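Local coordinates for protein phosphoribosylaminoimidazole carboxylase, ATPase subunit (Thermotoga maritima, PDB 3AX6) that binds ADP and probably catalyses the ATP-dependent carboxylation of 5-aminoimidazole ribonucleotide with bicarbonate, a step of purine biosynthesis, at residues A183-G188 against I282-N287; K2-I7 against V65-L70; V300-L305 against G345-V350. All coordinates share one frame; numbering follows the deposited sequence.

In the fold
Along the chain, interaction 2 closes first, within the N-terminal preATP-grasp region; interaction 1 follows, joining the end of strand 174-184 to the end of helix 277-285, and interaction 3 comes last, in the C-terminal domain. Interactions 1 and 2 have centres about 14 Å apart and touch, Met286, just past the end of helix 277-285, packing on Ile4 and Val65 of the parallel sheet. Interaction 3 lies farther off, its centre about 28 Å from that of interaction 1 and about 26 Å from that of interaction 2. Yet strands 174-184 and 299-305 belong to one antiparallel sheet, which interactions 1 and 3 both reach. Helix 277-285 and the residue after it thus touch strands 3-7 and 65-68 as well as the end of strand 174-184.

Interaction 1. Residues A183-G188 against I282-N287; sequences ARNEKG and IRAIMN
Asn185 and Ala284 bring the two backbones together, their CA atoms 4.7 Å apart, where strand 174-184 runs out into a turn and helix 277-285 comes to its end. The helix closes with a Schellman motif: Asn287 N bonds to Ala284 O, Leu288 N returns to Arg283 O, and Asn287 takes the positive phi (49°) of the C-prime position. Ala284 CB rests 3.4 Å from Arg184 O. The Asn287 side chain then reaches across to the turn. Its CG is roughly anti to the backbone N (chi1 -150°), and OD1 accepts two backbone N-H groups in succession. Glu186 N lies 2.8 Å from Asn287 OD1 and approaches from above the carbonyl plane, whereas Lys187 N, 3.0 Å from the same OD1, lies in that plane on a lone pair. Glu186 N also donates to a water, which in turn donates to Ala284 O, so Ala284 O, already bonded to Asn287 N, is also linked to the turn. The Lys187 chain crosses the Asn287 amide at about a right angle, Lys187 CG being 3.6 Å from Asn287 ND2. Beyond the turn, Glu186 makes a salt bridge with Lys87, and Arg283 pairs with Glu279 and bonds to Leu328 O of the second subunit. An alanine in place of Asn287 would probably leave the Glu186 and Lys187 amides without their shared acceptor and the turn less firmly held to the helix. One carbonyl oxygen thus serves two consecutive amides, and these direct hydrogen bonds from turn to helix end converge on it with a water bridge beside them.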
# COMPACT_ATOMS: atom_id res chain seq x y z
N ALA A 183 -6.14 -17.26 6.05
CA ALA A 183 -4.72 -17.57 6.03
C ALA A 183 -4.38 -18.47 7.20
O ALA A 183 -5.02 -18.42 8.25
CB ALA A 183 -3.91 -16.29 6.11
N ARG A 184 -3.36 -19.30 7.00
CA ARG A 184 -2.92 -20.22 8.04
C ARG A 184 -1.41 -20.39 8.01
O ARG A 184 -0.80 -20.45 6.93
CB ARG A 184 -3.62 -21.58 7.86
CG ARG A 184 -3.24 -22.63 8.90
CD ARG A 184 -4.07 -23.90 8.72
NE ARG A 184 -3.73 -24.97 9.66
CZ ARG A 184 -2.59 -25.67 9.64
NH1 ARG A 184 -1.67 -25.43 8.71
NH2 ARG A 184 -2.39 -26.63 10.53
N ASN A 185 -0.83 -20.47 9.21
CA ASN A 185 0.60 -20.66 9.47
C ASN A 185 0.90 -22.14 9.52
O ASN A 185 -0.01 -22.96 9.58
CB ASN A 185 0.96 -20.14 10.87
CG ASN A 185 1.46 -18.75 10.85
OD1 ASN A 185 1.73 -18.17 11.90
ND2 ASN A 185 1.61 -18.20 9.65
N GLU A 186 2.19 -22.48 9.54
CA GLU A 186 2.57 -23.87 9.66
C GLU A 186 2.38 -24.22 11.14
O GLU A 186 2.13 -25.37 11.49
CB GLU A 186 4.02 -24.09 9.23
CG GLU A 186 4.37 -25.56 9.05
CD GLU A 186 5.55 -25.77 8.13
OE1 GLU A 186 5.84 -26.94 7.79
OE2 GLU A 186 6.19 -24.77 7.74
N LYS A 187 2.46 -23.20 11.99
CA LYS A 187 2.28 -23.35 13.43
C LYS A 187 0.81 -23.68 13.73
O LYS A 187 0.48 -24.15 14.82
CB LYS A 187 2.65 -22.06 14.17
CG LYS A 187 4.13 -21.88 14.47
CD LYS A 187 4.39 -20.51 15.09
CE LYS A 187 5.75 -20.44 15.78
NZ LYS A 187 6.86 -20.82 14.88
N GLY A 188 -0.06 -23.39 12.77
CA GLY A 188 -1.47 -23.67 12.96
C GLY A 188 -2.33 -22.46 13.24
O GLY A 188 -3.55 -22.58 13.35
N ILE A 282 2.38 -13.31 3.03
CA ILE A 282 3.80 -13.33 3.35
C ILE A 282 3.98 -13.80 4.78
O ILE A 282 4.83 -14.66 5.06
CB ILE A 282 4.46 -11.93 3.21
CG1 ILE A 282 4.30 -11.41 1.78
CG2 ILE A 282 5.94 -12.02 3.56
CD1 ILE A 282 4.79 -12.36 0.70
N ARG A 283 3.18 -13.26 5.69
CA ARG A 283 3.26 -13.66 7.09
C ARG A 283 3.06 -15.17 7.23
O ARG A 283 3.81 -15.84 7.94
CB ARG A 283 2.20 -12.96 7.95
CG ARG A 283 2.40 -11.45 8.18
CD ARG A 283 1.48 -11.01 9.32
NE ARG A 283 1.33 -9.57 9.44
CZ ARG A 283 1.27 -8.94 10.61
NH1 ARG A 283 1.35 -9.63 11.74
NH2 ARG A 283 1.12 -7.62 10.65
N ALA A 284 2.06 -15.70 6.54
CA ALA A 284 1.76 -17.12 6.64
C ALA A 284 2.83 -18.04 6.07
O ALA A 284 3.19 -19.04 6.70
CB ALA A 284 0.41 -17.42 5.98
N ILE A 285 3.36 -17.73 4.89
CA ILE A 285 4.37 -18.61 4.33
C ILE A 285 5.71 -18.50 5.05
O ILE A 285 6.57 -19.38 4.92
CB ILE A 285 4.58 -18.37 2.82
CG1 ILE A 285 5.27 -17.03 2.58
CG2 ILE A 285 3.23 -18.42 2.11
CD1 ILE A 285 5.60 -16.77 1.12
N MSE A 286 5.90 -17.42 5.81
CA MSE A 286 7.14 -17.24 6.56
C MSE A 286 6.93 -17.69 8.01
O MSE A 286 7.78 -17.46 8.87
CB MSE A 286 7.59 -15.77 6.55
CG MSE A 286 7.94 -15.22 5.17
SE MSE A 286 9.12 -16.37 4.17
CE MSE A 286 10.64 -16.32 5.32
N ASN A 287 5.79 -18.33 8.27
CA ASN A 287 5.44 -18.82 9.60
C ASN A 287 5.65 -17.77 10.68
O ASN A 287 6.26 -18.03 11.72
CB ASN A 287 6.26 -20.09 9.92
CG ASN A 287 5.51 -21.04 10.85
OD1 ASN A 287 4.28 -21.08 10.86
ND2 ASN A 287 6.26 -21.82 11.61
O HOH W 1 4.26 -21.25 7.93
O HOH W 2 8.69 -18.80 12.95

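Interaction 2. Residues K2-I7 against V65-L70; sequences KKIGII and VTTYDL
Ile4, Gly5, Ile6 and Ile7 pair in parallel with Val65, Thr66, Thr67 and Tyr68 inside the Rossmann-like sheet of the preATP-grasp domain, where strand 3-7 lies between strands 26-31 and 65-68. The backbone ladder passes from strand to strand: Gly5 N donates to Val65 O, Gly5 O accepts from Thr67 N, Ile7 N donates to Thr67 O, and Ile7 O accepts from Asp69 N. Ile7 illustrates how a side chain fills in beside such a ladder. Its CB sits 4.0 Å from Tyr68 CB on the bridged neighbour. CG1, anti to the carbonyl carbon (chi1 -60°), passes 4.0 Å from Thr67 O, and the CD1 tip ends 4.3 Å from Thr66 CG2. The other branch, CG2, turns to Leu70, 4.4 Å from its CD2. Leu59 of helix 53-61 also packs on Ile7 and Thr66. On the other face Ile6 and Thr67 lie side by side, pointing the same way, and both touch Met16 of helix 11-22; Thr67 OG1 is hydrogen-bonded to His89 O and His281 NE2. Where the strands end, a glycine-rich turn probably of Rossmann type leads into helix 11-22, and Asp69 OD1 accepts a hydrogen bond from Gly13 N in the first turn of that helix.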
# COMPACT_ATOMS: atom_id res chain seq x y z
N LYS A 2 16.32 -13.04 4.57
CA LYS A 2 15.78 -14.27 3.97
C LYS A 2 15.28 -13.99 2.56
O LYS A 2 14.89 -12.87 2.24
CB LYS A 2 14.64 -14.84 4.82
CG LYS A 2 15.08 -15.33 6.19
CD LYS A 2 13.91 -15.93 6.96
CE LYS A 2 14.35 -16.44 8.33
NZ LYS A 2 13.23 -17.09 9.08
N LYS A 3 15.29 -15.02 1.72
CA LYS A 3 14.86 -14.89 0.34
C LYS A 3 13.55 -15.63 0.06
O LYS A 3 13.37 -16.76 0.50
CB LYS A 3 15.94 -15.41 -0.61
CG LYS A 3 17.29 -14.71 -0.48
CD LYS A 3 18.33 -15.31 -1.41
CE LYS A 3 19.70 -14.65 -1.25
NZ LYS A 3 19.67 -13.22 -1.66
N ILE A 4 12.66 -14.97 -0.66
CA ILE A 4 11.38 -15.56 -1.03
C ILE A 4 11.32 -15.67 -2.55
O ILE A 4 11.52 -14.69 -3.27
CB ILE A 4 10.18 -14.70 -0.55
CG1 ILE A 4 10.12 -14.69 0.98
CG2 ILE A 4 8.88 -15.25 -1.13
CD1 ILE A 4 9.05 -13.79 1.54
N GLY A 5 11.06 -16.88 -3.04
CA GLY A 5 10.96 -17.09 -4.47
C GLY A 5 9.50 -17.10 -4.86
O GLY A 5 8.67 -17.71 -4.17
N ILE A 6 9.17 -16.41 -5.95
CA ILE A 6 7.79 -16.34 -6.41
C ILE A 6 7.65 -16.76 -7.86
O ILE A 6 8.24 -16.15 -8.75
CB ILE A 6 7.21 -14.91 -6.26
CG1 ILE A 6 7.35 -14.42 -4.82
CG2 ILE A 6 5.74 -14.89 -6.66
CD1 ILE A 6 6.83 -13.02 -4.60
N ILE A 7 6.87 -17.81 -8.10
CA ILE A 7 6.62 -18.30 -9.46
C ILE A 7 5.37 -17.59 -9.97
O ILE A 7 4.27 -17.82 -9.47
CB ILE A 7 6.39 -19.83 -9.47
CG1 ILE A 7 7.62 -20.54 -8.91
CG2 ILE A 7 6.07 -20.30 -10.89
CD1 ILE A 7 7.43 -22.03 -8.63
N VAL A 65 12.07 -19.76 1.13
CA VAL A 65 10.67 -20.12 1.01
C VAL A 65 10.21 -19.75 -0.38
O VAL A 65 10.53 -18.66 -0.88
CB VAL A 65 9.78 -19.36 2.02
CG1 VAL A 65 8.32 -19.52 1.64
CG2 VAL A 65 10.02 -19.91 3.43
N THR A 66 9.46 -20.65 -1.01
CA THR A 66 8.95 -20.40 -2.35
C THR A 66 7.43 -20.52 -2.36
O THR A 66 6.83 -21.36 -1.67
CB THR A 66 9.53 -21.40 -3.36
OG1 THR A 66 10.96 -21.31 -3.34
CG2 THR A 66 9.05 -21.10 -4.77
N THR A 67 6.81 -19.65 -3.16
CA THR A 67 5.36 -19.62 -3.31
C THR A 67 5.04 -19.30 -4.77
O THR A 67 5.94 -19.19 -5.59
CB THR A 67 4.73 -18.58 -2.36
OG1 THR A 67 3.31 -18.61 -2.49
CG2 THR A 67 5.26 -17.18 -2.68
N TYR A 68 3.76 -19.14 -5.09
CA TYR A 68 3.37 -18.88 -6.47
C TYR A 68 2.11 -18.03 -6.60
O TYR A 68 1.33 -17.92 -5.66
CB TYR A 68 3.18 -20.23 -7.18
CG TYR A 68 2.53 -21.29 -6.31
CD1 TYR A 68 1.14 -21.39 -6.20
CD2 TYR A 68 3.31 -22.19 -5.57
CE1 TYR A 68 0.54 -22.35 -5.38
CE2 TYR A 68 2.72 -23.14 -4.74
CZ TYR A 68 1.34 -23.22 -4.65
OH TYR A 68 0.75 -24.15 -3.81
N ASP A 69 1.93 -17.42 -7.78
CA ASP A 69 0.76 -16.57 -8.00
C ASP A 69 -0.22 -17.15 -9.01
O ASP A 69 -1.17 -16.48 -9.42
CB ASP A 69 1.19 -15.15 -8.43
CG ASP A 69 1.44 -15.03 -9.92
OD1 ASP A 69 1.42 -13.89 -10.44
OD2 ASP A 69 1.67 -16.05 -10.59
N LEU A 70 0.01 -18.40 -9.42
CA LEU A 70 -0.88 -19.08 -10.37
C LEU A 70 -0.80 -20.58 -10.13
O LEU A 70 0.13 -21.08 -9.50
CB LEU A 70 -0.49 -18.75 -11.82
CG LEU A 70 0.67 -19.50 -12.46
CD1 LEU A 70 0.68 -19.24 -13.96
CD2 LEU A 70 1.99 -19.08 -11.84

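Interaction 3. Residues V300-L305 against G345-V350; sequences VMVNLL and GHFTVV
Val302 lies over one face of the Phe347 ring, its CB 3.8 Å from the ring centroid in a CH-pi contact offset toward the rim. Phe347 CG stands between its own backbone N and carbonyl carbon (chi1 71°), which brings the ring alongside Val302. Leu304 meets the same ring at its edge, CD2 being 3.8 Å from Phe347 CD2. On the opposite face of the sheet Met301, present as selenomethionine, crosses His346 at about a right angle; its CG comes 3.6 Å from His346 CD2, and SE stands obliquely 4.7 Å from the ring centroid. These pairs are set by an antiparallel ladder. Val302 and Phe347 exchange two backbone bonds, each 2.9 Å between N and O (Val302 N to Phe347 O and Phe347 N to Val302 O), and Val300 with Val349 repeats the pattern. Leu304 N donates to Gly345 O, while the return bond from Gly345 N to Leu304 O is weak. In the next shell, His346 ND1 is hydrogen-bonded to Tyr333 OH and its ring stacks on His267, while Asn303 OD1 accepts from Asn264 ND2. Helix 354-364 covers Val300 and Val349. In this part of the large antiparallel sheet the two faces therefore differ in chemistry: the valines, Leu304 and Phe347 make an apolar side, whereas the other mixes Met301 with the polar groups of Asn303, His346 and Thr348, and outside partners there help fix the orientation of the imidazole.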
# COMPACT_ATOMS: atom_id res chain seq x y z
N VAL A 300 -16.61 -1.69 -1.73
CA VAL A 300 -17.07 -2.30 -2.96
C VAL A 300 -15.93 -2.17 -3.96
O VAL A 300 -15.43 -1.08 -4.21
CB VAL A 300 -18.33 -1.58 -3.50
CG1 VAL A 300 -18.76 -2.19 -4.83
CG2 VAL A 300 -19.46 -1.70 -2.48
N MSE A 301 -15.48 -3.31 -4.48
CA MSE A 301 -14.39 -3.31 -5.45
C MSE A 301 -14.94 -3.71 -6.81
O MSE A 301 -15.76 -4.63 -6.91
CB MSE A 301 -13.29 -4.30 -5.05
CG MSE A 301 -12.15 -4.36 -6.05
SE MSE A 301 -11.66 -6.16 -6.57
CE MSE A 301 -13.04 -6.49 -7.87
N VAL A 302 -14.49 -3.01 -7.84
CA VAL A 302 -14.92 -3.27 -9.21
C VAL A 302 -13.69 -3.42 -10.11
O VAL A 302 -12.77 -2.61 -10.05
CB VAL A 302 -15.79 -2.11 -9.77
CG1 VAL A 302 -16.09 -2.34 -11.24
CG2 VAL A 302 -17.09 -1.99 -9.00
N ASN A 303 -13.70 -4.46 -10.94
CA ASN A 303 -12.60 -4.70 -11.85
C ASN A 303 -12.66 -3.77 -13.05
O ASN A 303 -13.73 -3.47 -13.56
CB ASN A 303 -12.61 -6.15 -12.36
CG ASN A 303 -12.20 -7.14 -11.30
OD1 ASN A 303 -11.17 -6.98 -10.65
ND2 ASN A 303 -13.00 -8.18 -11.12
N LEU A 304 -11.49 -3.31 -13.49
CA LEU A 304 -11.41 -2.46 -14.66
C LEU A 304 -10.86 -3.35 -15.75
O LEU A 304 -9.75 -3.87 -15.63
CB LEU A 304 -10.46 -1.29 -14.42
CG LEU A 304 -10.98 -0.09 -13.65
CD1 LEU A 304 -9.90 0.97 -13.60
CD2 LEU A 304 -12.21 0.47 -14.33
N LEU A 305 -11.64 -3.55 -16.81
CA LEU A 305 -11.22 -4.39 -17.92
C LEU A 305 -11.12 -3.51 -19.16
O LEU A 305 -11.81 -2.50 -19.26
CB LEU A 305 -12.24 -5.50 -18.19
CG LEU A 305 -12.71 -6.42 -17.06
CD1 LEU A 305 -13.69 -7.42 -17.63
CD2 LEU A 305 -11.53 -7.14 -16.42
N GLY A 345 -6.97 -3.52 -14.08
CA GLY A 345 -6.90 -2.98 -12.74
C GLY A 345 -8.24 -3.06 -12.04
O GLY A 345 -9.14 -3.78 -12.47
N HIS A 346 -8.36 -2.33 -10.94
CA HIS A 346 -9.61 -2.28 -10.20
C HIS A 346 -9.68 -0.95 -9.47
O HIS A 346 -8.68 -0.24 -9.35
CB HIS A 346 -9.71 -3.45 -9.20
CG HIS A 346 -8.78 -3.36 -8.02
ND1 HIS A 346 -7.51 -3.89 -8.03
CD2 HIS A 346 -8.94 -2.81 -6.79
CE1 HIS A 346 -6.93 -3.66 -6.87
NE2 HIS A 346 -7.78 -3.01 -6.09
N PHE A 347 -10.88 -0.60 -9.01
CA PHE A 347 -11.07 0.61 -8.24
C PHE A 347 -11.94 0.20 -7.08
O PHE A 347 -12.69 -0.78 -7.17
CB PHE A 347 -11.67 1.75 -9.09
CG PHE A 347 -13.11 1.57 -9.48
CD1 PHE A 347 -14.13 1.87 -8.59
CD2 PHE A 347 -13.44 1.16 -10.77
CE1 PHE A 347 -15.47 1.77 -8.98
CE2 PHE A 347 -14.76 1.05 -11.17
CZ PHE A 347 -15.78 1.36 -10.28
N THR A 348 -11.83 0.91 -5.97
CA THR A 348 -12.58 0.59 -4.77
C THR A 348 -13.29 1.82 -4.22
O THR A 348 -12.80 2.94 -4.34
CB THR A 348 -11.66 0.04 -3.67
OG1 THR A 348 -10.98 -1.13 -4.15
CG2 THR A 348 -12.46 -0.33 -2.45
N VAL A 349 -14.45 1.60 -3.63
CA VAL A 349 -15.21 2.68 -3.05
C VAL A 349 -15.51 2.33 -1.61
O VAL A 349 -16.32 1.43 -1.34
CB VAL A 349 -16.54 2.89 -3.82
CG1 VAL A 349 -17.43 3.85 -3.07
CG2 VAL A 349 -16.25 3.42 -5.22
N VAL A 350 -14.84 3.01 -0.68
CA VAL A 350 -15.07 2.76 0.74
C VAL A 350 -16.07 3.76 1.28
O VAL A 350 -16.02 4.95 0.95
CB VAL A 350 -13.75 2.83 1.55
CG1 VAL A 350 -12.82 1.72 1.11
CG2 VAL A 350 -13.08 4.19 1.37